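Long-range contacts in MAGE domain-containing protein (PDB 7DG2), which probably acts as the Nse3 subunit of the Smc5/6 complex, pairing with Nse1 to shape the Nse4 protein in a DNA-binding assembly: residues B[15-20]-B[34-40]; B[29-35]-B[74-78]; B[63-67]-B[77-82]; B[98-102]-B[145-150]; B[106-110]-B[170-174]. One frame throughout, in Å; residues are numbered along the deposited sequence.

Contact 1 (B[15-20]-B[34-40]); sequences EVVQYL and DIVRSVI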
# COMPACT_ATOMS: atom_id res chain seq x y z
N GLU B 15 14.69 -14.13 -2.85
CA GLU B 15 15.07 -13.09 -1.90
C GLU B 15 15.23 -11.74 -2.58
O GLU B 15 14.87 -10.70 -2.01
CB GLU B 15 16.37 -13.50 -1.18
CG GLU B 15 16.15 -14.71 -0.29
CD GLU B 15 17.43 -15.40 0.16
OE1 GLU B 15 18.54 -14.98 -0.23
OE2 GLU B 15 17.32 -16.39 0.92
N VAL B 16 15.79 -11.72 -3.79
CA VAL B 16 15.93 -10.45 -4.50
C VAL B 16 14.56 -9.87 -4.83
O VAL B 16 14.36 -8.65 -4.74
CB VAL B 16 16.79 -10.64 -5.77
CG1 VAL B 16 16.71 -9.39 -6.62
CG2 VAL B 16 18.25 -10.94 -5.37
N VAL B 17 13.62 -10.72 -5.25
CA VAL B 17 12.26 -10.23 -5.52
C VAL B 17 11.67 -9.63 -4.26
O VAL B 17 11.10 -8.54 -4.28
CB VAL B 17 11.38 -11.36 -6.09
CG1 VAL B 17 9.92 -10.89 -6.21
CG2 VAL B 17 11.91 -11.83 -7.43
N GLN B 18 11.80 -10.33 -3.14
CA GLN B 18 11.28 -9.80 -1.88
C GLN B 18 11.91 -8.45 -1.56
O GLN B 18 11.22 -7.52 -1.13
CB GLN B 18 11.55 -10.76 -0.73
CG GLN B 18 10.79 -12.05 -0.76
CD GLN B 18 11.09 -12.88 0.47
OE1 GLN B 18 11.94 -13.78 0.43
NE2 GLN B 18 10.43 -12.55 1.59
N TYR B 19 13.23 -8.36 -1.73
CA TYR B 19 13.94 -7.12 -1.43
C TYR B 19 13.46 -5.99 -2.32
O TYR B 19 13.24 -4.87 -1.85
CB TYR B 19 15.44 -7.38 -1.62
CG TYR B 19 16.36 -6.23 -1.32
CD1 TYR B 19 16.79 -5.99 -0.03
CD2 TYR B 19 16.84 -5.42 -2.34
CE1 TYR B 19 17.68 -4.97 0.23
CE2 TYR B 19 17.71 -4.39 -2.08
CZ TYR B 19 18.12 -4.17 -0.79
OH TYR B 19 19.00 -3.14 -0.51
N LEU B 20 13.27 -6.26 -3.62
CA LEU B 20 12.80 -5.21 -4.52
C LEU B 20 11.42 -4.69 -4.11
O LEU B 20 11.18 -3.47 -4.09
CB LEU B 20 12.77 -5.74 -5.96
CG LEU B 20 14.18 -5.87 -6.53
CD1 LEU B 20 14.15 -6.69 -7.80
CD2 LEU B 20 14.75 -4.47 -6.82
N ASP B 34 23.35 -2.19 -3.81
CA ASP B 34 22.76 -2.67 -2.56
C ASP B 34 22.09 -4.02 -2.75
O ASP B 34 22.16 -4.88 -1.86
CB ASP B 34 21.75 -1.66 -2.01
CG ASP B 34 22.39 -0.40 -1.44
OD1 ASP B 34 23.55 -0.47 -0.97
OD2 ASP B 34 21.73 0.66 -1.45
N ILE B 35 21.41 -4.25 -3.88
CA ILE B 35 20.92 -5.59 -4.17
C ILE B 35 22.05 -6.60 -4.10
O ILE B 35 21.93 -7.67 -3.48
CB ILE B 35 20.24 -5.64 -5.55
CG1 ILE B 35 19.10 -4.63 -5.62
CG2 ILE B 35 19.73 -7.06 -5.82
CD1 ILE B 35 18.55 -4.49 -7.06
N VAL B 36 23.16 -6.30 -4.76
CA VAL B 36 24.24 -7.28 -4.85
C VAL B 36 24.89 -7.50 -3.49
O VAL B 36 25.13 -8.65 -3.08
CB VAL B 36 25.26 -6.83 -5.91
CG1 VAL B 36 26.44 -7.80 -5.95
CG2 VAL B 36 24.56 -6.74 -7.27
N ARG B 37 25.14 -6.43 -2.75
CA ARG B 37 25.85 -6.52 -1.47
C ARG B 37 24.98 -7.11 -0.38
O ARG B 37 25.41 -8.02 0.35
CB ARG B 37 26.35 -5.12 -1.06
CG ARG B 37 26.84 -4.98 0.38
CD ARG B 37 27.52 -3.61 0.52
NE ARG B 37 26.81 -2.63 1.35
CZ ARG B 37 25.59 -2.14 1.13
NH1 ARG B 37 25.10 -1.23 1.96
NH2 ARG B 37 24.84 -2.55 0.12
N SER B 38 23.74 -6.63 -0.25
CA SER B 38 22.89 -7.00 0.87
C SER B 38 22.14 -8.30 0.67
O SER B 38 21.77 -8.94 1.66
CB SER B 38 21.87 -5.88 1.15
OG SER B 38 22.52 -4.71 1.61
N VAL B 39 21.85 -8.69 -0.57
CA VAL B 39 21.08 -9.89 -0.83
C VAL B 39 21.92 -10.96 -1.53
O VAL B 39 21.94 -12.12 -1.11
CB VAL B 39 19.81 -9.57 -1.65
CG1 VAL B 39 18.96 -10.80 -1.80
CG2 VAL B 39 19.04 -8.46 -0.97
N ILE B 40 22.58 -10.61 -2.64
CA ILE B 40 23.18 -11.66 -3.46
C ILE B 40 24.43 -12.23 -2.80
O ILE B 40 24.70 -13.44 -2.90
CB ILE B 40 23.42 -11.12 -4.88
CG1 ILE B 40 22.03 -10.83 -5.50
CG2 ILE B 40 24.19 -12.12 -5.73
CD1 ILE B 40 22.05 -10.38 -6.96
O HOH W 1 20.05 -12.99 1.04
O HOH W 2 19.92 -2.82 1.93
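Y19 lays its ring against V39 and I35, and these three residues supply most of the surface buried between residues 15-20 and 34-40. With CG anti to the backbone N (chi1 -179°), Y19 reaches out as a knob into the hole formed by D34, I35, S38 and V39. V39 CG2 covers one face of the Y19 ring toward its rim, a CH-pi contact 3.7 Å from the centroid. The other methyl of V39 serves a second partner, CG1 lying 3.6 Å from V16 CG2. I35 divides its carbons in the same manner: CG1 comes obliquely to within 3.8 Å of Y19 CE2, CG2 meets V16 CG1, and CD1 touches L20 CD2. Polar groups appear at the margins. One water donates both to E15 OE1 (2.8 Å) and to V39 O, which also accepts directly from NZ of K12, a turn earlier on helix 6-23. Another, in the plane of the Y19 ring, lies 2.6 Å from Y19 OH and bonds S38 OG as well. Helix 47-62 closes over V16 and L20 through A54 and L58, while M90 of the neighbouring Nse1 chain packs on Y19. The example shows how two helices of a winged-helix fold can be joined: residues 15-20 and 34-40, their axes at 122°, share no direct hydrogen bond; cohesion comes from interlocking apolar shapes, and water links the polar atoms that border them.

Contact 2 (B[29-35]-B[74-78]); sequences PIKRADI and HIYIL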
# COMPACT_ATOMS: atom_id res chain seq x y z
N PRO B 29 14.39 4.99 -4.84
CA PRO B 29 15.06 4.12 -5.81
C PRO B 29 15.95 3.10 -5.12
O PRO B 29 16.33 3.24 -3.96
CB PRO B 29 15.88 5.10 -6.67
CG PRO B 29 15.13 6.40 -6.54
CD PRO B 29 14.63 6.42 -5.12
N ILE B 30 16.29 2.05 -5.87
CA ILE B 30 16.98 0.88 -5.32
C ILE B 30 18.31 0.74 -6.05
O ILE B 30 18.33 0.48 -7.26
CB ILE B 30 16.13 -0.39 -5.48
CG1 ILE B 30 14.72 -0.13 -4.92
CG2 ILE B 30 16.84 -1.56 -4.79
CD1 ILE B 30 13.66 -1.16 -5.35
N LYS B 31 19.42 0.86 -5.32
CA LYS B 31 20.73 0.76 -5.97
C LYS B 31 21.05 -0.68 -6.33
O LYS B 31 20.91 -1.58 -5.51
CB LYS B 31 21.83 1.30 -5.04
CG LYS B 31 21.69 2.76 -4.66
CD LYS B 31 22.76 3.12 -3.64
CE LYS B 31 22.70 4.58 -3.21
NZ LYS B 31 23.88 4.90 -2.36
N ARG B 32 21.51 -0.92 -7.57
CA ARG B 32 22.01 -2.25 -7.91
C ARG B 32 23.07 -2.72 -6.91
O ARG B 32 23.08 -3.89 -6.52
CB ARG B 32 22.61 -2.23 -9.33
CG ARG B 32 23.08 -3.57 -9.82
CD ARG B 32 23.76 -3.41 -11.18
NE ARG B 32 25.12 -2.88 -10.99
CZ ARG B 32 25.93 -2.54 -11.98
NH1 ARG B 32 25.52 -2.67 -13.24
NH2 ARG B 32 27.15 -2.09 -11.71
N ALA B 33 23.97 -1.82 -6.51
CA ALA B 33 25.04 -2.22 -5.60
C ALA B 33 24.49 -2.73 -4.26
O ALA B 33 25.08 -3.63 -3.66
CB ALA B 33 26.00 -1.06 -5.37
N ASP B 34 23.35 -2.19 -3.81
CA ASP B 34 22.76 -2.67 -2.56
C ASP B 34 22.09 -4.02 -2.75
O ASP B 34 22.16 -4.88 -1.86
CB ASP B 34 21.75 -1.66 -2.01
CG ASP B 34 22.39 -0.40 -1.44
OD1 ASP B 34 23.55 -0.47 -0.97
OD2 ASP B 34 21.73 0.66 -1.45
N ILE B 35 21.41 -4.25 -3.88
CA ILE B 35 20.92 -5.59 -4.17
C ILE B 35 22.05 -6.60 -4.10
O ILE B 35 21.93 -7.67 -3.48
CB ILE B 35 20.24 -5.64 -5.55
CG1 ILE B 35 19.10 -4.63 -5.62
CG2 ILE B 35 19.73 -7.06 -5.82
CD1 ILE B 35 18.55 -4.49 -7.06
N HIS B 74 23.53 3.24 -11.49
CA HIS B 74 22.73 2.03 -11.64
C HIS B 74 21.72 1.89 -10.51
O HIS B 74 21.82 1.01 -9.65
CB HIS B 74 23.62 0.79 -11.71
CG HIS B 74 24.70 0.89 -12.74
ND1 HIS B 74 24.45 0.80 -14.09
CD2 HIS B 74 26.04 1.07 -12.61
CE1 HIS B 74 25.59 0.93 -14.75
NE2 HIS B 74 26.57 1.09 -13.88
N ILE B 75 20.75 2.80 -10.51
CA ILE B 75 19.66 2.75 -9.55
C ILE B 75 18.37 2.42 -10.29
O ILE B 75 18.12 2.91 -11.41
CB ILE B 75 19.53 4.04 -8.72
CG1 ILE B 75 19.19 5.24 -9.59
CG2 ILE B 75 20.83 4.30 -7.95
CD1 ILE B 75 18.76 6.48 -8.79
N TYR B 76 17.56 1.55 -9.69
CA TYR B 76 16.37 0.99 -10.31
C TYR B 76 15.10 1.50 -9.65
O TYR B 76 15.10 1.88 -8.48
CB TYR B 76 16.35 -0.53 -10.21
CG TYR B 76 17.53 -1.24 -10.83
CD1 TYR B 76 17.93 -0.98 -12.13
CD2 TYR B 76 18.22 -2.20 -10.11
CE1 TYR B 76 19.02 -1.65 -12.70
CE2 TYR B 76 19.29 -2.89 -10.67
CZ TYR B 76 19.68 -2.61 -11.95
OH TYR B 76 20.76 -3.29 -12.48
N ILE B 77 14.01 1.47 -10.42
CA ILE B 77 12.66 1.63 -9.88
C ILE B 77 11.80 0.52 -10.48
O ILE B 77 12.22 -0.20 -11.39
CB ILE B 77 12.04 3.01 -10.18
CG1 ILE B 77 11.82 3.19 -11.69
CG2 ILE B 77 12.90 4.14 -9.62
CD1 ILE B 77 11.00 4.43 -12.02
N LEU B 78 10.57 0.41 -9.98
CA LEU B 78 9.58 -0.52 -10.52
C LEU B 78 8.46 0.30 -11.14
O LEU B 78 7.89 1.17 -10.47
CB LEU B 78 9.02 -1.44 -9.43
CG LEU B 78 10.01 -2.38 -8.74
CD1 LEU B 78 9.30 -3.11 -7.60
CD2 LEU B 78 10.59 -3.38 -9.74
O HOH W 3 24.39 0.86 -7.72
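R32 stacks its guanidinium flat on the imidazole of H74, the planes 14° apart and the centres separated by 3.9 Å. The side chains run alongside each other in the same direction, and NH1 of R32 stands over the middle of the H74 ring. A bend at chi3 (78°) turns the end of an otherwise extended arginine into this position. Below the bend, the aliphatic part of R32 crosses Y76, with CD 3.3 Å from Y76 OH; guanidinium and phenol are inclined by 64°. I35 approaches that same phenol differently, bringing CD1 to the ring edge, in plane, 3.8 Å from Y76 CD2. On the face of K31 and I75, K31 CG lies 3.7 Å from I75 CG2. I30 and Y76 form an antiparallel hydrogen-bonded pair, and R32 N extends the pairing to H74 O at 2.9 Å, just where strand 30-31 gives way to helix 32-40. E68 holds ND1 of H74 from the other hairpin strand. The contact thus adds strand 30-31 to the edge of strand 75-80, completing with strand 64-70 the three-stranded antiparallel sheet of a winged-helix unit, while L20 of helix 6-23 meets I30 and I51 of helix 47-62 meets I35.

Contact 3 (B[63-67]-B[77-82]); sequences GFQLE and ILTNKL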
# COMPACT_ATOMS: atom_id res chain seq x y z
N GLY B 63 3.30 -8.06 -13.20
CA GLY B 63 3.15 -7.01 -14.19
C GLY B 63 3.96 -5.78 -13.88
O GLY B 63 3.53 -4.67 -14.20
N PHE B 64 5.12 -5.95 -13.24
CA PHE B 64 6.02 -4.86 -12.87
C PHE B 64 7.27 -4.91 -13.75
O PHE B 64 7.82 -5.98 -13.98
CB PHE B 64 6.52 -4.94 -11.43
CG PHE B 64 5.46 -4.77 -10.38
CD1 PHE B 64 4.15 -4.46 -10.69
CD2 PHE B 64 5.81 -4.92 -9.04
CE1 PHE B 64 3.20 -4.30 -9.69
CE2 PHE B 64 4.86 -4.78 -8.04
CZ PHE B 64 3.55 -4.46 -8.36
N GLN B 65 7.74 -3.74 -14.16
CA GLN B 65 8.93 -3.60 -14.98
C GLN B 65 10.05 -2.97 -14.16
O GLN B 65 9.87 -1.90 -13.56
CB GLN B 65 8.63 -2.73 -16.20
CG GLN B 65 9.79 -2.55 -17.16
CD GLN B 65 9.90 -3.68 -18.17
OE1 GLN B 65 9.04 -4.58 -18.22
NE2 GLN B 65 10.95 -3.65 -18.98
N LEU B 66 11.21 -3.61 -14.16
CA LEU B 66 12.40 -3.01 -13.56
C LEU B 66 13.00 -2.02 -14.55
O LEU B 66 13.20 -2.35 -15.73
CB LEU B 66 13.40 -4.11 -13.20
CG LEU B 66 14.64 -3.71 -12.39
CD1 LEU B 66 14.22 -3.40 -10.97
CD2 LEU B 66 15.68 -4.83 -12.41
N GLU B 67 13.25 -0.79 -14.11
CA GLU B 67 13.81 0.23 -14.99
C GLU B 67 14.97 0.95 -14.30
O GLU B 67 14.87 1.31 -13.13
CB GLU B 67 12.76 1.26 -15.44
CG GLU B 67 11.57 0.65 -16.22
CD GLU B 67 10.82 1.68 -17.05
OE1 GLU B 67 11.47 2.49 -17.75
OE2 GLU B 67 9.58 1.69 -17.00
N ILE B 77 14.01 1.47 -10.42
CA ILE B 77 12.66 1.63 -9.88
C ILE B 77 11.80 0.52 -10.48
O ILE B 77 12.22 -0.20 -11.39
CB ILE B 77 12.04 3.01 -10.18
CG1 ILE B 77 11.82 3.19 -11.69
CG2 ILE B 77 12.90 4.14 -9.62
CD1 ILE B 77 11.00 4.43 -12.02
N LEU B 78 10.57 0.41 -9.98
CA LEU B 78 9.58 -0.52 -10.52
C LEU B 78 8.46 0.30 -11.14
O LEU B 78 7.89 1.17 -10.47
CB LEU B 78 9.02 -1.44 -9.43
CG LEU B 78 10.01 -2.38 -8.74
CD1 LEU B 78 9.30 -3.11 -7.60
CD2 LEU B 78 10.59 -3.38 -9.74
N THR B 79 8.14 0.05 -12.41
CA THR B 79 7.02 0.71 -13.08
C THR B 79 5.99 -0.33 -13.51
O THR B 79 6.25 -1.54 -13.50
CB THR B 79 7.48 1.52 -14.31
OG1 THR B 79 8.01 0.63 -15.29
CG2 THR B 79 8.54 2.55 -13.91
N ASN B 80 4.81 0.15 -13.89
CA ASN B 80 3.69 -0.74 -14.14
C ASN B 80 3.62 -1.09 -15.63
O ASN B 80 3.69 -0.21 -16.49
CB ASN B 80 2.38 -0.09 -13.69
CG ASN B 80 1.34 -1.11 -13.29
OD1 ASN B 80 1.24 -2.18 -13.89
ND2 ASN B 80 0.58 -0.79 -12.24
N LYS B 81 3.51 -2.39 -15.92
CA LYS B 81 3.31 -2.82 -17.31
C LYS B 81 1.84 -2.79 -17.70
O LYS B 81 1.53 -2.91 -18.90
CB LYS B 81 3.87 -4.22 -17.51
CG LYS B 81 5.37 -4.34 -17.22
CD LYS B 81 5.86 -5.79 -17.34
CE LYS B 81 5.90 -6.26 -18.81
NZ LYS B 81 6.99 -5.58 -19.58
N LEU B 82 0.95 -2.62 -16.74
CA LEU B 82 -0.48 -2.58 -17.01
C LEU B 82 -0.96 -1.14 -17.03
O LEU B 82 -0.56 -0.32 -16.20
CB LEU B 82 -1.27 -3.35 -15.94
CG LEU B 82 -0.88 -4.79 -15.57
CD1 LEU B 82 -1.91 -5.37 -14.59
CD2 LEU B 82 -0.77 -5.67 -16.81
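T79 OG1 donates to E67 OE2 at 2.6 Å, the shortest polar bond between the two hairpin strands. With chi1 at 64°, the T79 hydroxyl lies between its own backbone N and carbonyl carbon, and it reaches the carboxylate on the anti lone pair, away from the other oxygen. A weak, long ion pair to K63 of the Nse4 chain also involves E67 OE2. On the same face, Q65 bends at chi2 (85°) and offers OE1 to K81 NZ, 2.7 Å away; the ammonium stands tilted from the amide plane. The opposite face carries F64, L66 and L78, with N80 at its end: L66 CD1 packs 3.8 Å from L78 CD2, and F64 CD2 comes more distantly to L78 CD1, with L58 of helix 47-62 against both F64 and L78. Between the strands run regular antiparallel bonds, Q65 with T79 and E67 with I77, each pair joined twice, and K81 N closes the register on G63 O at 2.9 Å. N80 makes an Asx turn, its OD1 accepting from L82 N, while its ND2 binds R64 O of Nse4 and Q13 OE1 of Nse1. This hairpin corresponds to the wing of a winged-helix fold. Backbone bonds set its register and apolar residues seat it on helix 47-62; E67-T79 and Q65-K81 tie the strands on the face of Q65, E67, I77 and T79, whereas N80, on the other face, bonds both partner proteins.

Contact 4 (B[98-102]-B[145-150]); sequences KLGLL and LVTEEF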
# COMPACT_ATOMS: atom_id res chain seq x y z
N LYS B 98 -1.48 12.69 -3.01
CA LYS B 98 -0.14 13.21 -3.28
C LYS B 98 0.15 13.23 -4.77
O LYS B 98 0.83 14.14 -5.24
CB LYS B 98 0.92 12.37 -2.56
CG LYS B 98 0.98 12.56 -1.05
CD LYS B 98 1.94 11.55 -0.45
CE LYS B 98 2.01 11.68 1.06
NZ LYS B 98 3.08 10.81 1.62
N LEU B 99 -0.36 12.25 -5.52
CA LEU B 99 -0.10 12.26 -6.96
C LEU B 99 -0.85 13.39 -7.65
O LEU B 99 -0.35 13.95 -8.63
CB LEU B 99 -0.49 10.91 -7.59
CG LEU B 99 0.05 10.73 -9.00
CD1 LEU B 99 1.56 10.49 -8.94
CD2 LEU B 99 -0.63 9.59 -9.69
N GLY B 100 -2.04 13.74 -7.14
CA GLY B 100 -2.71 14.93 -7.65
C GLY B 100 -1.85 16.17 -7.50
O GLY B 100 -1.70 16.95 -8.44
N LEU B 101 -1.26 16.35 -6.32
CA LEU B 101 -0.39 17.51 -6.10
C LEU B 101 0.83 17.46 -7.01
O LEU B 101 1.19 18.45 -7.65
CB LEU B 101 0.02 17.61 -4.64
CG LEU B 101 1.08 18.67 -4.34
CD1 LEU B 101 0.57 20.05 -4.72
CD2 LEU B 101 1.48 18.64 -2.87
N LEU B 102 1.48 16.29 -7.08
CA LEU B 102 2.66 16.17 -7.92
C LEU B 102 2.34 16.48 -9.37
O LEU B 102 3.11 17.16 -10.06
CB LEU B 102 3.26 14.77 -7.80
CG LEU B 102 4.39 14.48 -8.80
CD1 LEU B 102 5.61 15.34 -8.50
CD2 LEU B 102 4.74 13.01 -8.72
N LEU B 145 6.97 17.74 1.90
CA LEU B 145 6.47 16.84 0.86
C LEU B 145 7.06 17.20 -0.50
O LEU B 145 7.53 16.32 -1.23
CB LEU B 145 4.94 16.89 0.82
CG LEU B 145 4.29 16.08 -0.31
CD1 LEU B 145 4.64 14.61 -0.17
CD2 LEU B 145 2.77 16.28 -0.30
N VAL B 146 7.05 18.49 -0.84
CA VAL B 146 7.45 18.91 -2.18
C VAL B 146 8.97 18.98 -2.34
O VAL B 146 9.51 18.55 -3.36
CB VAL B 146 6.78 20.25 -2.53
CG1 VAL B 146 7.31 20.77 -3.85
CG2 VAL B 146 5.25 20.08 -2.60
N THR B 147 9.69 19.53 -1.35
CA THR B 147 11.12 19.74 -1.50
C THR B 147 11.98 18.59 -0.99
O THR B 147 13.18 18.55 -1.29
CB THR B 147 11.57 21.03 -0.78
OG1 THR B 147 11.45 20.87 0.64
CG2 THR B 147 10.72 22.20 -1.23
N GLU B 148 11.41 17.65 -0.24
CA GLU B 148 12.18 16.52 0.28
C GLU B 148 11.62 15.19 -0.21
O GLU B 148 12.32 14.46 -0.90
CB GLU B 148 12.23 16.57 1.82
CG GLU B 148 12.88 17.86 2.36
CD GLU B 148 13.01 17.87 3.88
OE1 GLU B 148 13.03 16.79 4.51
OE2 GLU B 148 13.09 18.98 4.45
N GLU B 149 10.36 14.88 0.11
CA GLU B 149 9.81 13.57 -0.23
C GLU B 149 9.78 13.35 -1.73
O GLU B 149 10.30 12.34 -2.23
CB GLU B 149 8.41 13.42 0.36
CG GLU B 149 7.74 12.08 0.03
CD GLU B 149 6.49 11.82 0.87
OE1 GLU B 149 5.56 11.13 0.39
OE2 GLU B 149 6.44 12.32 2.01
N PHE B 150 9.17 14.27 -2.48
CA PHE B 150 9.15 14.13 -3.94
C PHE B 150 10.55 14.12 -4.53
O PHE B 150 10.78 13.50 -5.57
CB PHE B 150 8.34 15.26 -4.58
CG PHE B 150 6.85 15.17 -4.39
CD1 PHE B 150 6.24 13.98 -4.00
CD2 PHE B 150 6.05 16.28 -4.63
CE1 PHE B 150 4.86 13.91 -3.86
CE2 PHE B 150 4.67 16.23 -4.47
CZ PHE B 150 4.07 15.04 -4.09
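F150 pushes its ring toward K98, L101 and L102 where helix 142-152 crosses helix 94-111, a helix-helix packing within the MAGE homology domain, whose known architecture is built of winged-helix units. The axes of the two segments come no closer than 11.9 Å and cross at -110°, so large side chains span the interval. The tight part centres on that ring. L102 slides past it in the opposite direction, with CB over one face, 4.2 Å from the centroid, in a CH-pi contact, and CD1 above the same face. L145, a turn earlier on helix 142-152, backs the opposite face with CG, so the phenyl is sandwiched. Obliquely placed, K98 O lies 3.6 Å from F150 CZ. Beside the ring, L101 and L145 meet tip to tip, CD2 to CD2 at 3.7 Å, and the V146 side chain crosses L101 at about a right angle, CG2 lying 4.0 Å from L101 CD2. F139 packs on both L101 and L145, L156 of strand 156-160 on both L102 and F150, and W51 of the Nse4 chain reaches L101. The other margin is looser and polar. K98 and E149 are both partly exposed, and the methylenes of K98 pass L145 at a more relaxed spacing, CD lying 4.1 Å from L145 CD1. Extended from CG onward, K98 crosses E149 nearly at right angles before the two charges pair, a salt bridge bordering the apolar core. The K98 ammonium meets the syn lone pair of E149 OE1, NZ 2.8 Å away.

Contact 5 (B[106-110]-B[170-174]); sequences LSLIF and EFRWG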
# COMPACT_ATOMS: atom_id res chain seq x y z
N LEU B 106 4.27 19.01 -11.78
CA LEU B 106 4.88 18.59 -13.04
C LEU B 106 4.30 19.37 -14.21
O LEU B 106 5.00 19.67 -15.18
CB LEU B 106 4.67 17.09 -13.27
CG LEU B 106 5.39 16.12 -12.31
CD1 LEU B 106 4.95 14.69 -12.59
CD2 LEU B 106 6.90 16.23 -12.46
N SER B 107 3.00 19.66 -14.15
CA SER B 107 2.34 20.40 -15.22
C SER B 107 2.94 21.78 -15.38
O SER B 107 3.28 22.19 -16.49
CB SER B 107 0.83 20.50 -14.94
OG SER B 107 0.20 19.23 -15.03
N LEU B 108 3.08 22.52 -14.27
CA LEU B 108 3.64 23.87 -14.36
C LEU B 108 5.05 23.83 -14.93
O LEU B 108 5.39 24.61 -15.83
CB LEU B 108 3.62 24.53 -12.98
CG LEU B 108 4.18 25.97 -12.99
CD1 LEU B 108 3.28 26.86 -13.82
CD2 LEU B 108 4.34 26.54 -11.57
N ILE B 109 5.87 22.92 -14.43
CA ILE B 109 7.25 22.82 -14.89
C ILE B 109 7.30 22.58 -16.39
O ILE B 109 7.98 23.30 -17.14
CB ILE B 109 7.99 21.71 -14.12
CG1 ILE B 109 8.10 22.05 -12.64
CG2 ILE B 109 9.35 21.43 -14.77
CD1 ILE B 109 8.61 20.88 -11.81
N PHE B 110 6.57 21.57 -16.86
CA PHE B 110 6.60 21.23 -18.28
C PHE B 110 6.01 22.35 -19.13
O PHE B 110 6.59 22.72 -20.16
CB PHE B 110 5.85 19.91 -18.50
CG PHE B 110 5.43 19.68 -19.93
CD1 PHE B 110 6.38 19.50 -20.92
CD2 PHE B 110 4.09 19.66 -20.27
CE1 PHE B 110 5.99 19.29 -22.25
CE2 PHE B 110 3.69 19.45 -21.59
CZ PHE B 110 4.65 19.27 -22.58
N GLU B 170 15.11 26.22 -8.00
CA GLU B 170 14.20 25.95 -9.11
C GLU B 170 13.98 24.45 -9.23
O GLU B 170 14.78 23.63 -8.77
CB GLU B 170 14.74 26.51 -10.43
CG GLU B 170 16.10 25.96 -10.82
CD GLU B 170 16.77 26.78 -11.90
OE1 GLU B 170 16.20 27.83 -12.29
OE2 GLU B 170 17.85 26.37 -12.37
N PHE B 171 12.87 24.09 -9.87
CA PHE B 171 12.44 22.70 -9.98
C PHE B 171 12.49 22.23 -11.42
O PHE B 171 12.16 22.97 -12.35
CB PHE B 171 11.01 22.54 -9.48
CG PHE B 171 10.86 22.58 -7.99
CD1 PHE B 171 10.98 21.42 -7.24
CD2 PHE B 171 10.50 23.76 -7.35
CE1 PHE B 171 10.78 21.44 -5.87
CE2 PHE B 171 10.29 23.78 -5.98
CZ PHE B 171 10.44 22.63 -5.25
N ARG B 172 12.89 20.96 -11.61
CA ARG B 172 12.74 20.26 -12.87
C ARG B 172 12.08 18.91 -12.59
O ARG B 172 12.00 18.48 -11.44
CB ARG B 172 14.09 20.05 -13.57
CG ARG B 172 14.94 21.30 -13.72
CD ARG B 172 16.21 21.01 -14.51
NE ARG B 172 15.91 20.49 -15.84
CZ ARG B 172 15.72 21.26 -16.91
NH1 ARG B 172 15.80 22.58 -16.80
NH2 ARG B 172 15.43 20.72 -18.10
N TRP B 173 11.62 18.24 -13.65
CA TRP B 173 11.22 16.84 -13.50
C TRP B 173 12.40 15.99 -13.06
O TRP B 173 13.52 16.16 -13.57
CB TRP B 173 10.69 16.27 -14.81
CG TRP B 173 9.33 16.72 -15.25
CD1 TRP B 173 8.69 17.88 -14.92
CD2 TRP B 173 8.47 16.01 -16.14
NE1 TRP B 173 7.46 17.93 -15.55
CE2 TRP B 173 7.30 16.79 -16.30
CE3 TRP B 173 8.56 14.79 -16.81
CZ2 TRP B 173 6.23 16.38 -17.10
CZ3 TRP B 173 7.49 14.38 -17.61
CH2 TRP B 173 6.35 15.18 -17.75
N GLY B 174 12.14 15.04 -12.14
CA GLY B 174 13.12 14.04 -11.79
C GLY B 174 13.06 12.79 -12.68
O GLY B 174 12.13 12.61 -13.47
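W173 carries CG anti to its carbonyl carbon (chi1 -74°), and a small second rotation, chi2 25°, swings the indole across L106 on the helix. There L106 CD2 stands over one face of the five-membered ring, 3.5 Å from its centroid, the two side chains crossing at about a right angle. The indole NE1 also donates to L106 O at 3.0 Å, the oxygen lying close to the ring plane. L106 O accepts the helical bond from F110 N as well, the two donors arriving from opposite faces of the carbonyl plane. One backbone oxygen thus keeps its helical partner and gains a tertiary one, which fixes the rotation of a buried indole. Around this point the packing is apolar. I109 CG2 sits 3.6 Å from W173 CD1, I109 CD1 reaches F171 CB at 3.7 Å, and F110 CB borders W173 CZ2 at 3.8 Å. The arrangement lays helix 94-111 almost perpendicularly across strand 169-173, in the antiparallel sheet of the second half of the MAGE homology domain, consistent with a second winged-helix unit; L156 of strand 156-160 extends the seam, and V186 of helix 183-193 and F178 of helix 175-180 flank the indole.

Overall arrangement
The five contacts fall into two groups, consistent with the tandem winged-helix architecture of MAGE domains. Contacts 1, 2 and 3 form a touching series: contacts 1 and 2 share helix 32-40, and contacts 2 and 3 share strand 75-80. Contacts 4 and 5 touch and share helix 94-111, with centres about 12 Å apart, whereas the centres of contacts 1 and 5 are about 32 Å apart. Four are buried; contact 2 is only partly so. Helix pairs in contacts 1 and 4 rely on apolar fit bordered by water or a salt bridge, contacts 2 and 3 on backbone bonds supplemented by side-chain interactions, and contact 5 on apolar packing round an indole plus one N-H bond to a helix carbonyl.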